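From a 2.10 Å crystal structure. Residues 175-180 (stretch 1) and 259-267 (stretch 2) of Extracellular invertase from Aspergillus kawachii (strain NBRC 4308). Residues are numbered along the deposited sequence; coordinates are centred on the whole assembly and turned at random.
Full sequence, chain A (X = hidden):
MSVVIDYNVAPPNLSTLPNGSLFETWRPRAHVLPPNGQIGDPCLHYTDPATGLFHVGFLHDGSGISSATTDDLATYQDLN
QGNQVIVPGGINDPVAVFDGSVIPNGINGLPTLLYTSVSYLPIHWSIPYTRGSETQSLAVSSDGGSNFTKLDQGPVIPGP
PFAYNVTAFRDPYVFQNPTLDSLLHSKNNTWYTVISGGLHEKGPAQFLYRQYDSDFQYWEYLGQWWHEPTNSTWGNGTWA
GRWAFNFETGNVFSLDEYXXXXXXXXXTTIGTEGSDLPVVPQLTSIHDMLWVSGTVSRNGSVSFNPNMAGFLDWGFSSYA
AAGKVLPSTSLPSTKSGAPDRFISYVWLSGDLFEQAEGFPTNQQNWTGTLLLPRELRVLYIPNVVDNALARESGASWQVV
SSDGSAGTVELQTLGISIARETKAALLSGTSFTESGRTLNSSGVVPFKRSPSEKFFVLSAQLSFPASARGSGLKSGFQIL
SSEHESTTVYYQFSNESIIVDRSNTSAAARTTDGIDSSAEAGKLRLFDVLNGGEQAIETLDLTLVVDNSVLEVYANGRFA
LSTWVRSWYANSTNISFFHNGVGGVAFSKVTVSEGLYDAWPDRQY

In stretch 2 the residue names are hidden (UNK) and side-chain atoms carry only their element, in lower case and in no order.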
# COMPACT_ATOMS: atom_id res chain seq x y z
N PHE A 175 11.35 -2.61 19.39
CA PHE A 175 12.28 -2.71 20.52
C PHE A 175 13.28 -1.55 20.52
O PHE A 175 13.49 -0.92 19.49
CB PHE A 175 13.06 -4.04 20.52
CG PHE A 175 14.04 -4.19 19.40
CD1 PHE A 175 13.61 -4.47 18.11
CD2 PHE A 175 15.42 -4.05 19.63
CE1 PHE A 175 14.50 -4.61 17.08
CE2 PHE A 175 16.31 -4.17 18.58
CZ PHE A 175 15.86 -4.45 17.30
N GLN A 176 13.84 -1.30 21.70
CA GLN A 176 14.87 -0.29 21.94
C GLN A 176 16.18 -0.99 22.27
O GLN A 176 16.18 -2.08 22.87
CB GLN A 176 14.45 0.61 23.08
CG GLN A 176 13.24 1.44 22.70
CD GLN A 176 12.76 2.37 23.80
OE1 GLN A 176 12.42 1.94 24.90
NE2 GLN A 176 12.69 3.65 23.49
N ASN A 177 17.29 -0.38 21.86
CA ASN A 177 18.62 -0.95 22.16
C ASN A 177 19.77 0.09 22.05
O ASN A 177 20.04 0.60 20.96
CB ASN A 177 18.90 -2.15 21.27
CG ASN A 177 20.16 -2.89 21.71
OD1 ASN A 177 21.27 -2.51 21.33
ND2 ASN A 177 19.99 -3.89 22.56
N PRO A 178 20.44 0.41 23.18
CA PRO A 178 21.51 1.45 23.12
C PRO A 178 22.77 1.00 22.41
O PRO A 178 23.51 1.86 21.91
CB PRO A 178 21.76 1.80 24.60
CG PRO A 178 21.30 0.58 25.35
CD PRO A 178 20.14 -0.00 24.57
N THR A 179 23.00 -0.31 22.27
CA THR A 179 24.11 -0.81 21.49
C THR A 179 23.90 -0.47 20.02
O THR A 179 24.81 0.06 19.38
CB THR A 179 24.32 -2.32 21.66
OG1 THR A 179 24.41 -2.62 23.04
CG2 THR A 179 25.59 -2.80 20.96
N LEU A 180 22.70 -0.75 19.50
CA LEU A 180 22.34 -0.30 18.16
C LEU A 180 22.39 1.23 18.04
O LEU A 180 22.84 1.74 17.02
CB LEU A 180 20.94 -0.81 17.74
CG LEU A 180 20.73 -2.31 17.57
CD1 LEU A 180 19.35 -2.60 16.99
CD2 LEU A 180 21.80 -2.94 16.68
N UNK A 259 18.09 -10.78 34.23
CA UNK A 259 16.92 -10.53 33.41
C UNK A 259 17.24 -9.63 32.22
O UNK A 259 18.26 -9.82 31.55
N UNK A 260 16.37 -8.67 31.97
CA UNK A 260 16.50 -7.82 30.82
C UNK A 260 17.48 -6.72 31.20
O UNK A 260 17.38 -6.16 32.29
o UNK A 260 15.61 -3.51 26.12
c UNK A 260 15.37 -5.73 26.91
c UNK A 260 15.15 -7.21 30.41
c UNK A 260 15.50 -3.92 28.49
c UNK A 260 15.26 -6.21 29.28
c UNK A 260 15.26 -6.64 27.96
c UNK A 260 15.39 -4.84 29.53
c UNK A 260 15.50 -4.37 27.17
N UNK A 261 18.39 -6.40 30.29
CA UNK A 261 19.29 -5.25 30.47
C UNK A 261 19.50 -4.58 29.10
O UNK A 261 19.96 -5.24 28.18
o UNK A 261 21.66 -3.59 30.80
c UNK A 261 21.57 -4.60 31.47
n UNK A 261 22.26 -4.77 32.59
c UNK A 261 20.63 -5.74 31.05
N UNK A 262 19.18 -3.28 28.97
CA UNK A 262 19.38 -2.66 27.64
C UNK A 262 20.82 -2.76 27.12
O UNK A 262 21.03 -2.95 25.92
c UNK A 262 18.35 -1.10 29.17
c UNK A 262 18.72 -2.30 29.97
c UNK A 262 18.97 -1.19 27.84
N UNK A 263 21.80 -2.71 28.03
CA UNK A 263 23.22 -2.80 27.67
C UNK A 263 23.74 -4.23 27.68
O UNK A 263 24.95 -4.43 27.58
c UNK A 263 23.76 -0.48 28.54
n UNK A 263 24.19 0.31 27.50
c UNK A 263 23.75 1.54 27.68
c UNK A 263 24.07 -1.94 28.63
c UNK A 263 23.05 0.33 29.36
n UNK A 263 23.06 1.58 28.80
N UNK A 264 22.86 -5.22 27.80
CA UNK A 264 23.27 -6.60 27.92
C UNK A 264 23.57 -7.22 26.59
O UNK A 264 23.49 -6.58 25.55
N UNK A 265 23.91 -8.50 26.64
CA UNK A 265 24.05 -9.36 25.46
C UNK A 265 22.75 -9.50 24.68
O UNK A 265 21.71 -9.70 25.28
n UNK A 265 26.44 -12.48 27.37
o UNK A 265 25.83 -13.62 25.55
c UNK A 265 24.41 -10.77 25.90
c UNK A 265 26.05 -12.55 26.12
c UNK A 265 25.76 -11.24 25.47
N UNK A 266 22.86 -9.51 23.35
CA UNK A 266 21.70 -9.45 22.46
C UNK A 266 21.29 -10.86 22.00
O UNK A 266 22.11 -11.67 21.54
c UNK A 266 22.64 -6.08 20.77
c UNK A 266 20.89 -8.63 20.19
c UNK A 266 22.03 -7.06 21.77
c UNK A 266 21.97 -8.51 21.27
N UNK A 267 20.00 -11.13 22.14
CA UNK A 267 19.41 -12.42 21.75
C UNK A 267 18.20 -12.16 20.84
O UNK A 267 17.59 -11.08 20.91
c UNK A 267 21.57 -13.45 25.69
c UNK A 267 20.27 -15.07 23.85
c UNK A 267 21.23 -15.61 24.70
c UNK A 267 21.88 -14.80 25.61
c UNK A 267 19.96 -13.71 23.88
c UNK A 267 18.89 -13.15 22.99
c UNK A 267 20.61 -12.91 24.82
O HOH W 1 13.99 -3.47 23.96
O HOH W 2 17.46 -4.74 23.59
O HOH W 3 22.38 -4.36 24.32

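Position 259 has no side-chain atoms, only backbone, and lies out of reach of stretch 1; it is Gly259, with phi/psi of 160/-136, a region that residues carrying a CB seldom enter. Position 260 has one carbon leading to a six-carbon ring that bears a single oxygen, the composition of a phenol. Its CA-to-CB bond points sideways, yet the oxygen ends 3.6 Å from Gln176 O. This is Tyr260, chi1 t, and its length is what brings OH close to the backbone of Gln176.

Position 261 carries two carbons, the second holding one oxygen and one nitrogen: a short amide that touches nothing on stretch 1, so Asn261. It organizes its own loop. Its OD1 accepts from the backbone N of position 263 at 2.9 Å, and its backbone O accepts from N of position 264, also at 2.9 Å, closing a type I turn.

At position 262 three carbons close a ring onto the backbone nitrogen. One of them, the CB of 262, sits 3.7 Å from Pro178 CD, an apolar contact, while the backbone O of 262 lies 3.4 Å from the same Pro178 CD. Only proline closes such a ring, so this is Pro262, and two prolines meet here. Its phi of -57° suits the second place in the turn.

Position 263 has one carbon and then a five-membered ring of three carbons and two nitrogens, an imidazole. The CA-to-CB bond runs sideways, but chi1 m brings the ring to Pro178: Pro178 CG lies 3.8 Å from the centroid of the 263 ring, 25° off the normal, a CH-pi contact over the face. The residue is His263.

Position 264 again lacks side-chain atoms and is Gly264. An ideal CB here would point away from stretch 1 and be crowded by Asn261 O at 3.2 Å. Position 265 holds a chain of three carbons, the third ending in one oxygen and one nitrogen; its CA-to-CB bond points away from stretch 1, and no atom of it makes contact. This longer amide is Gln265.

Position 266 has four carbons, forked at the first with one arm two carbons long. Its CA-to-CB bond points toward stretch 1: the end carbon of the longer arm of 266 reaches Thr179 CB at 4.2 Å, and the inner carbon of that arm approaches Asn177 ND2 at 3.9 Å. This is Ile266. Position 267, one carbon and a six-carbon ring without a heteroatom, is out of reach of stretch 1; it is Phe267.

The contact, 322 Å² in all, has no direct hydrogen bond across it. Apolar packing centres on Pro178, with Ile266 covering the Thr179 side, and water supplies the polar links. Water 1 joins Gln176 N to Tyr260 OH; water 2 joins Gln176 O to Asn177 ND2 and makes a weak bond to Tyr260 OH. Water 3 accepts from Asn177 ND2 and Thr179 OG1 and donates to the carbonyls of Pro262 and Gly264, so its four bonds together bridge helix start and turn. Asn177 serves twice: OD1 caps the helix by accepting from Leu180 N at 2.9 Å, while ND2 feeds two waters. The rule here is apolar packing by Pro178, Pro262, His263 and Ile266, with bound water carrying the polar links.

Stretch 2 (259-267) GYNPHGQIF
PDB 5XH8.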